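Local coordinates for resiniferatoxin-binding, phosphotriesterase-related protein (Rhodobacter sphaeroides 2.4.1, PDB 3K2G) that probably acts as a zinc-dependent phosphoric ester hydrolase of the phosphotriesterase family, with two metal ions in a TIM-barrel active site, at residues 135-140 and 207-212; 219-224 and 234-239; 279-284 and 327-332. All blocks are in the same frame, centred on the assembly; numbering follows the deposited sequence.

Contact 1: residues 135-140 and 207-212; sequences YYLASS and MVHLPG. With ZN (zinc ion), chain J; DTV ((2S,3S)-1,4-dimercaptobutane-2,3-diol), chain K.
Tyr136 presents the edge of its ring to the face of His209 in an edge-to-face stack, with centroids 5.1 Å apart and planes at 81°. The atom of Tyr136 that comes nearest is its phenol oxygen, OH, 3.1 Å from ND1 of His209. This approach is not a hydrogen bond, because ND1 has no hydrogen to share and spends its lone pair on zinc at 2.1 Å. Both groups converge on zinc: Tyr136 OH stands 2.7 Å from it, a long metal contact, and the ion lies close to the plane of the phenol ring. The anti placement of CG relative to the backbone N (chi1 -159° in Tyr136) sends the ring from its loop toward the metal. His209 follows strand 206-208, so the site has the layout of a phosphotriesterase-type TIM barrel, with metal ligands gathered at the C-terminal ends of the strands. Glu177 and His238, together with two waters, bind the same zinc. One of these waters, water 1, hydrogen-bonds to Tyr136 OH and lies in the plane of the His209 ring, at its edge. The bound dithiol meets the phenol too: Tyr136 OH and DTV O3 are hydrogen-bonded at 2.7 Å, and either may be the donor. Leu137 divides its two methyls. Leu137 CD2 reaches His209 CD2 at 4.0 Å, roughly at a right angle to that side chain, whereas Leu137 CD1 packs on DTV C1 at 3.8 Å. Its branch point, Leu137 CG, sits 4.1 Å above the centre of one face of the Tyr136 ring.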
# COMPACT_ATOMS: atom_id res chain seq x y z
N TYR B 135 14.82 -21.01 -30.28
CA TYR B 135 15.73 -21.49 -29.25
C TYR B 135 15.35 -20.98 -27.86
O TYR B 135 14.78 -19.90 -27.71
CB TYR B 135 17.16 -21.07 -29.60
CG TYR B 135 17.67 -21.79 -30.83
CD1 TYR B 135 18.14 -23.11 -30.75
CD2 TYR B 135 17.64 -21.18 -32.08
CE1 TYR B 135 18.55 -23.80 -31.88
CE2 TYR B 135 18.05 -21.86 -33.22
CZ TYR B 135 18.50 -23.17 -33.12
OH TYR B 135 18.90 -23.85 -34.25
N TYR B 136 15.69 -21.79 -26.86
CA TYR B 136 15.38 -21.48 -25.47
C TYR B 136 16.58 -20.83 -24.77
O TYR B 136 17.43 -20.22 -25.42
CB TYR B 136 14.97 -22.77 -24.76
CG TYR B 136 14.17 -22.57 -23.51
CD1 TYR B 136 13.14 -21.62 -23.45
CD2 TYR B 136 14.39 -23.37 -22.39
CE1 TYR B 136 12.36 -21.47 -22.32
CE2 TYR B 136 13.61 -23.23 -21.24
CZ TYR B 136 12.60 -22.28 -21.22
OH TYR B 136 11.79 -22.16 -20.11
N LEU B 137 16.64 -20.96 -23.45
CA LEU B 137 17.73 -20.38 -22.68
C LEU B 137 19.10 -20.91 -23.12
O LEU B 137 19.22 -22.03 -23.61
CB LEU B 137 17.51 -20.63 -21.19
CG LEU B 137 16.25 -19.99 -20.60
CD1 LEU B 137 16.06 -20.45 -19.16
CD2 LEU B 137 16.34 -18.48 -20.67
N ALA B 138 20.12 -20.07 -22.94
CA ALA B 138 21.49 -20.40 -23.31
C ALA B 138 21.93 -21.83 -22.97
O ALA B 138 22.27 -22.61 -23.87
CB ALA B 138 22.44 -19.40 -22.66
N SER B 139 21.94 -22.17 -21.69
CA SER B 139 22.36 -23.49 -21.24
C SER B 139 21.69 -24.68 -21.93
O SER B 139 22.17 -25.81 -21.83
CB SER B 139 22.18 -23.62 -19.72
OG SER B 139 20.87 -23.24 -19.33
N SER B 140 20.59 -24.43 -22.63
CA SER B 140 19.89 -25.52 -23.32
C SER B 140 20.15 -25.50 -24.82
O SER B 140 19.81 -26.45 -25.52
CB SER B 140 18.38 -25.40 -23.09
OG SER B 140 17.83 -24.37 -23.90
N MSE B 207 6.23 -15.53 -28.89
CA MSE B 207 6.12 -15.78 -27.46
C MSE B 207 7.51 -15.78 -26.84
O MSE B 207 8.40 -16.50 -27.30
CB MSE B 207 5.43 -17.13 -27.23
CG MSE B 207 5.20 -17.48 -25.75
SE MSE B 207 4.26 -19.12 -25.57
CE MSE B 207 2.48 -18.49 -26.02
N VAL B 208 7.68 -14.98 -25.80
CA VAL B 208 8.97 -14.86 -25.15
C VAL B 208 8.98 -15.25 -23.67
O VAL B 208 8.19 -14.75 -22.87
CB VAL B 208 9.51 -13.42 -25.27
CG1 VAL B 208 10.90 -13.32 -24.67
CG2 VAL B 208 9.54 -12.99 -26.73
N HIS B 209 9.90 -16.15 -23.33
CA HIS B 209 10.08 -16.60 -21.96
C HIS B 209 10.80 -15.50 -21.19
O HIS B 209 11.85 -15.01 -21.61
CB HIS B 209 10.93 -17.87 -21.92
CG HIS B 209 11.54 -18.15 -20.58
ND1 HIS B 209 11.09 -19.15 -19.75
CD2 HIS B 209 12.56 -17.54 -19.92
CE1 HIS B 209 11.80 -19.15 -18.64
NE2 HIS B 209 12.69 -18.18 -18.71
N LEU B 210 10.24 -15.12 -20.05
CA LEU B 210 10.84 -14.09 -19.20
C LEU B 210 11.28 -14.72 -17.90
O LEU B 210 10.73 -15.74 -17.47
CB LEU B 210 9.84 -12.99 -18.89
CG LEU B 210 9.37 -12.05 -20.01
CD1 LEU B 210 8.32 -11.06 -19.49
CD2 LEU B 210 10.57 -11.31 -20.55
N PRO B 211 12.33 -14.25 -17.46
CA PRO B 211 12.68 -14.51 -16.06
C PRO B 211 11.80 -13.73 -15.07
O PRO B 211 12.08 -12.56 -14.87
CB PRO B 211 14.10 -13.94 -15.93
CG PRO B 211 14.14 -12.83 -16.90
CD PRO B 211 13.19 -13.21 -18.01
N GLY B 212 10.65 -14.34 -14.91
CA GLY B 212 9.59 -13.71 -14.11
C GLY B 212 9.88 -12.90 -12.85
O GLY B 212 9.31 -11.81 -12.64
ZN ZN J . 9.59 -20.66 -19.85
S1 DTV K . 14.03 -21.60 -16.01
C1 DTV K . 13.41 -22.62 -17.43
C2 DTV K . 13.25 -24.10 -17.10
O2 DTV K . 12.31 -24.22 -16.04
C3 DTV K . 12.75 -24.89 -18.32
O3 DTV K . 11.48 -24.41 -18.70
C4 DTV K . 12.62 -26.39 -18.04
S4 DTV K . 13.05 -27.39 -19.49
O HOH W 1 10.20 -21.55 -17.70
O HOH W 2 8.43 -22.38 -19.39

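Contact 2: residues 219-224 and 234-239. With ZN (zinc ion), chain J.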
# COMPACT_ATOMS: atom_id res chain seq x y z
N ARG B 219 12.86 -4.22 -21.79
CA ARG B 219 14.05 -4.32 -22.63
C ARG B 219 13.76 -5.33 -23.75
O ARG B 219 14.22 -5.18 -24.88
CB ARG B 219 15.26 -4.79 -21.82
CG ARG B 219 16.50 -5.03 -22.67
CD ARG B 219 17.70 -5.53 -21.87
NE ARG B 219 18.83 -5.84 -22.75
CZ ARG B 219 19.96 -6.40 -22.34
NH1 ARG B 219 20.13 -6.72 -21.06
NH2 ARG B 219 20.93 -6.66 -23.21
N VAL B 220 13.00 -6.37 -23.41
CA VAL B 220 12.62 -7.40 -24.38
C VAL B 220 11.76 -6.78 -25.47
O VAL B 220 12.02 -6.99 -26.65
CB VAL B 220 11.82 -8.57 -23.72
CG1 VAL B 220 11.03 -9.34 -24.78
CG2 VAL B 220 12.77 -9.53 -23.01
N LEU B 221 10.75 -6.02 -25.07
CA LEU B 221 9.87 -5.38 -26.04
C LEU B 221 10.61 -4.33 -26.87
O LEU B 221 10.30 -4.14 -28.05
CB LEU B 221 8.66 -4.74 -25.34
CG LEU B 221 7.67 -5.71 -24.70
CD1 LEU B 221 6.45 -4.93 -24.17
CD2 LEU B 221 7.22 -6.77 -25.71
N ASP B 222 11.58 -3.66 -26.25
CA ASP B 222 12.36 -2.65 -26.97
C ASP B 222 13.07 -3.33 -28.14
O ASP B 222 13.13 -2.79 -29.24
CB ASP B 222 13.42 -2.02 -26.05
CG ASP B 222 12.84 -0.97 -25.11
OD1 ASP B 222 11.63 -0.69 -25.17
OD2 ASP B 222 13.62 -0.41 -24.31
N LEU B 223 13.60 -4.53 -27.89
CA LEU B 223 14.32 -5.27 -28.92
C LEU B 223 13.36 -5.78 -30.00
O LEU B 223 13.63 -5.66 -31.20
CB LEU B 223 15.08 -6.43 -28.29
CG LEU B 223 15.88 -7.33 -29.23
CD1 LEU B 223 16.99 -8.03 -28.46
CD2 LEU B 223 14.95 -8.34 -29.89
N VAL B 224 12.24 -6.36 -29.58
CA VAL B 224 11.27 -6.85 -30.54
C VAL B 224 10.78 -5.69 -31.40
O VAL B 224 10.54 -5.83 -32.60
CB VAL B 224 10.08 -7.51 -29.82
CG1 VAL B 224 8.94 -7.72 -30.78
CG2 VAL B 224 10.52 -8.83 -29.22
N THR B 234 2.82 -10.24 -29.56
CA THR B 234 3.97 -10.71 -28.80
C THR B 234 3.44 -11.07 -27.41
O THR B 234 2.74 -10.27 -26.80
CB THR B 234 5.04 -9.61 -28.65
OG1 THR B 234 5.59 -9.29 -29.93
CG2 THR B 234 6.17 -10.07 -27.72
N VAL B 235 3.77 -12.26 -26.94
CA VAL B 235 3.31 -12.74 -25.65
C VAL B 235 4.47 -12.81 -24.66
O VAL B 235 5.48 -13.46 -24.94
CB VAL B 235 2.69 -14.16 -25.76
CG1 VAL B 235 2.28 -14.65 -24.38
CG2 VAL B 235 1.49 -14.14 -26.70
N LEU B 236 4.33 -12.13 -23.53
CA LEU B 236 5.36 -12.15 -22.50
C LEU B 236 4.98 -13.21 -21.47
O LEU B 236 3.98 -13.06 -20.77
CB LEU B 236 5.44 -10.78 -21.81
CG LEU B 236 5.84 -9.60 -22.69
CD1 LEU B 236 5.68 -8.31 -21.90
CD2 LEU B 236 7.27 -9.76 -23.16
N CYS B 237 5.78 -14.27 -21.40
CA CYS B 237 5.53 -15.39 -20.48
C CYS B 237 5.95 -15.17 -19.04
O CYS B 237 6.79 -14.33 -18.73
CB CYS B 237 6.24 -16.65 -20.96
SG CYS B 237 5.77 -17.24 -22.61
N HIS B 238 5.34 -15.95 -18.15
CA HIS B 238 5.67 -15.93 -16.73
C HIS B 238 5.51 -14.59 -16.03
O HIS B 238 6.42 -14.11 -15.34
CB HIS B 238 7.10 -16.46 -16.56
CG HIS B 238 7.38 -17.67 -17.40
ND1 HIS B 238 6.47 -18.69 -17.55
CD2 HIS B 238 8.46 -18.01 -18.14
CE1 HIS B 238 6.98 -19.62 -18.35
NE2 HIS B 238 8.19 -19.23 -18.72
N MSE B 239 4.34 -14.00 -16.17
CA MSE B 239 4.07 -12.72 -15.53
C MSE B 239 3.70 -12.86 -14.05
O MSE B 239 3.85 -11.92 -13.29
CB MSE B 239 2.95 -12.01 -16.27
CG MSE B 239 3.34 -11.60 -17.69
SE MSE B 239 4.96 -10.54 -17.76
CE MSE B 239 4.32 -9.03 -16.73
ZN ZN J . 9.59 -20.66 -19.85
O HOH W 2 8.43 -22.38 -19.39
O HOH W 1 10.20 -21.55 -17.70
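Leu236 meets Leu221 and Val220 through its two methyl groups, and its path can be followed outward from the strand. CB leaves strand 234-236 in the direction of helix 219-224. CG then lies anti to the carbonyl carbon (chi1 -63°), an arrangement that carries both methyls to the helix. Leu236 CD1 touches Leu221 CD1 at 4.1 Å. Leu236 CD2 has two neighbours on the helix, CD2 of Leu221 at 3.9 Å and CG1 of Val220 at 4.1 Å, so it lies against residues adjacent in the helix. These belong to the beta-alpha-beta unit made by strand 206-208, helix 217-226 and strand 234-236: the axes of 219-224 and 234-236 run nearly antiparallel, at 164°, and approach to 10.6 Å, as expected for a helix laid on the outside of a TIM barrel. Nearer the start of the strand, Thr234 offers CG2 to CD2 of Leu221 at 4.0 Å, while its OG1 lies 3.8 Å from CG1 of Val224 and has its polar partner in the backbone carbonyl of Asp230. Beyond the strand's other end, His238 turns to the barrel's metal site, where its NE2 binds zinc at 2.3 Å and its ND1 hydrogen-bonds to Asp262.

Contact 3: residues 279-284 and 327-332; sequences SDDEVA and LPRLRR
Arg329 NE donates to water 3 at 2.8 Å, and the same water donates to OD2 of Asp280 at 2.9 Å, joining the two helices through one solvent molecule. The water lies in the guanidinium plane, at its edge, so the N-H is well directed. Asp280 itself comes close through carbon: its CB is 3.5 Å from Arg329 NE, while OD2 stands well out of that plane and interacts directly by charge alone. The other carboxylate oxygen, Asp280 OD1, accepts from the backbone N of Gly265, which helps to fix the group.

Arg329 reaches across with an extended chain that bends at chi3 (-66°), turning the guanidinium toward the start of helix 280-292. At its edge NH1 forms a salt bridge with OD1 of Asp281 at 2.9 Å. The N-H direction makes the bond weak, and the exact place of OD1 is somewhat uncertain. Carboxylate and guanidinium planes are 79° apart, so the pair is not a coplanar, two-pronged one. Over one face of Arg329 lies NH2 of Arg332, 3.4 Å above the plane and offset toward the rim; Asp281 probably offsets this approach of like charges, since its OD1 accepts from water 4, which accepts from Arg332 NH2. Ser279 and Glu282 form a capping box: Ser279 OG accepts from Glu282 N and Glu282 OE1 from Ser279 N.

Deeper in, Ala284 CB packs on CD2 of Leu330 at 4.0 Å, where the CA atoms of Ala284 and Leu330 come to 5.9 Å. The axes of segments 280-284 and 327-332 cross at -58° with a closest approach of 10.1 Å. Leu330 also leans on Leu340 and Leu343 of helix 337-352, while Arg329 NH2 hydrogen-bonds to Gln276 of the second subunit, placing this helix pair in the outer layer of the barrel beside a subunit interface.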
# COMPACT_ATOMS: atom_id res chain seq x y z
N SER B 279 0.89 -17.02 -5.06
CA SER B 279 -0.36 -17.76 -4.89
C SER B 279 -1.38 -17.36 -5.95
O SER B 279 -1.30 -16.27 -6.50
CB SER B 279 -0.97 -17.47 -3.52
OG SER B 279 -1.50 -16.16 -3.49
N ASP B 280 -2.35 -18.23 -6.20
CA ASP B 280 -3.37 -17.91 -7.20
C ASP B 280 -4.20 -16.70 -6.79
O ASP B 280 -4.72 -15.98 -7.64
CB ASP B 280 -4.26 -19.12 -7.46
CG ASP B 280 -3.55 -20.19 -8.27
OD1 ASP B 280 -2.50 -19.87 -8.88
OD2 ASP B 280 -4.05 -21.34 -8.31
N ASP B 281 -4.34 -16.47 -5.48
CA ASP B 281 -5.10 -15.32 -5.02
C ASP B 281 -4.34 -14.03 -5.36
O ASP B 281 -4.94 -13.05 -5.80
CB ASP B 281 -5.36 -15.38 -3.51
CG ASP B 281 -6.73 -15.97 -3.18
OD1 ASP B 281 -7.57 -16.11 -4.09
OD2 ASP B 281 -6.97 -16.27 -1.99
N GLU B 282 -3.02 -14.04 -5.16
CA GLU B 282 -2.22 -12.86 -5.47
C GLU B 282 -2.29 -12.55 -6.96
O GLU B 282 -2.38 -11.40 -7.37
CB GLU B 282 -0.76 -13.08 -5.07
CG GLU B 282 -0.52 -13.16 -3.57
CD GLU B 282 0.92 -13.53 -3.24
OE1 GLU B 282 1.36 -14.62 -3.67
OE2 GLU B 282 1.61 -12.74 -2.56
N VAL B 283 -2.26 -13.60 -7.78
CA VAL B 283 -2.33 -13.44 -9.22
C VAL B 283 -3.72 -12.97 -9.64
O VAL B 283 -3.85 -12.10 -10.50
CB VAL B 283 -1.99 -14.76 -9.94
CG1 VAL B 283 -2.33 -14.67 -11.42
CG2 VAL B 283 -0.51 -15.06 -9.76
N ALA B 284 -4.75 -13.54 -9.03
CA ALA B 284 -6.12 -13.15 -9.34
C ALA B 284 -6.27 -11.65 -9.12
O ALA B 284 -6.83 -10.94 -9.95
CB ALA B 284 -7.12 -13.92 -8.47
N LEU B 327 -10.81 -20.38 -12.80
CA LEU B 327 -11.89 -19.53 -13.30
C LEU B 327 -12.85 -19.22 -12.14
O LEU B 327 -13.21 -18.07 -11.92
CB LEU B 327 -12.60 -20.20 -14.48
CG LEU B 327 -11.70 -20.49 -15.70
CD1 LEU B 327 -12.54 -20.96 -16.88
CD2 LEU B 327 -10.91 -19.24 -16.09
N PRO B 328 -13.27 -20.25 -11.38
CA PRO B 328 -14.18 -20.00 -10.26
C PRO B 328 -13.56 -19.02 -9.24
O PRO B 328 -14.27 -18.22 -8.63
CB PRO B 328 -14.39 -21.39 -9.67
CG PRO B 328 -14.30 -22.28 -10.89
CD PRO B 328 -13.12 -21.70 -11.62
N ARG B 329 -12.24 -19.08 -9.07
CA ARG B 329 -11.54 -18.19 -8.14
C ARG B 329 -11.62 -16.75 -8.68
O ARG B 329 -11.85 -15.81 -7.91
CB ARG B 329 -10.06 -18.60 -8.01
CG ARG B 329 -9.24 -17.78 -7.02
CD ARG B 329 -7.77 -18.19 -7.04
NE ARG B 329 -7.57 -19.56 -6.56
CZ ARG B 329 -7.58 -19.91 -5.27
NH1 ARG B 329 -7.78 -19.00 -4.33
NH2 ARG B 329 -7.39 -21.18 -4.93
N LEU B 330 -11.44 -16.59 -9.99
CA LEU B 330 -11.52 -15.28 -10.61
C LEU B 330 -12.93 -14.73 -10.45
O LEU B 330 -13.12 -13.52 -10.36
CB LEU B 330 -11.19 -15.36 -12.11
CG LEU B 330 -9.73 -15.54 -12.51
CD1 LEU B 330 -9.63 -15.61 -14.03
CD2 LEU B 330 -8.91 -14.37 -11.98
N ARG B 331 -13.91 -15.62 -10.41
CA ARG B 331 -15.28 -15.19 -10.24
C ARG B 331 -15.45 -14.70 -8.80
O ARG B 331 -16.07 -13.66 -8.56
CB ARG B 331 -16.23 -16.35 -10.54
CG ARG B 331 -17.65 -15.91 -10.86
CD ARG B 331 -18.53 -17.10 -11.18
NE ARG B 331 -19.87 -16.70 -11.59
CZ ARG B 331 -20.17 -16.18 -12.78
NH1 ARG B 331 -19.23 -16.01 -13.70
NH2 ARG B 331 -21.43 -15.85 -13.05
N ARG B 332 -14.88 -15.44 -7.84
CA ARG B 332 -14.97 -15.05 -6.43
C ARG B 332 -14.34 -13.67 -6.25
O ARG B 332 -14.72 -12.91 -5.36
CB ARG B 332 -14.26 -16.06 -5.52
CG ARG B 332 -14.90 -17.45 -5.47
CD ARG B 332 -14.40 -18.26 -4.27
NE ARG B 332 -12.96 -18.53 -4.31
CZ ARG B 332 -12.40 -19.51 -5.02
NH1 ARG B 332 -13.16 -20.31 -5.76
NH2 ARG B 332 -11.09 -19.68 -5.00
O HOH W 3 -6.93 -21.53 -8.39
O HOH W 4 -10.36 -17.51 -3.30

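The three contacts follow one another in series along the chain, all within one phosphotriesterase-type barrel. Contacts 1 and 2, with centres about 11 Å apart, share the parallel sheet: strands 206-208 and 234-236 are neighbours in it, and probable backbone hydrogen bonds join Val208 to Val235 and Cys237. They also share one zinc and both of its waters, so two successive strand ends, plus a loop, converge on one metal. Contact 3 lies farther out, its centre about 27 Å from that of contact 1 and about 24 Å from that of contact 2, and touches neither. The metal site and the subunit-facing helices thus occupy separate regions of one barrel.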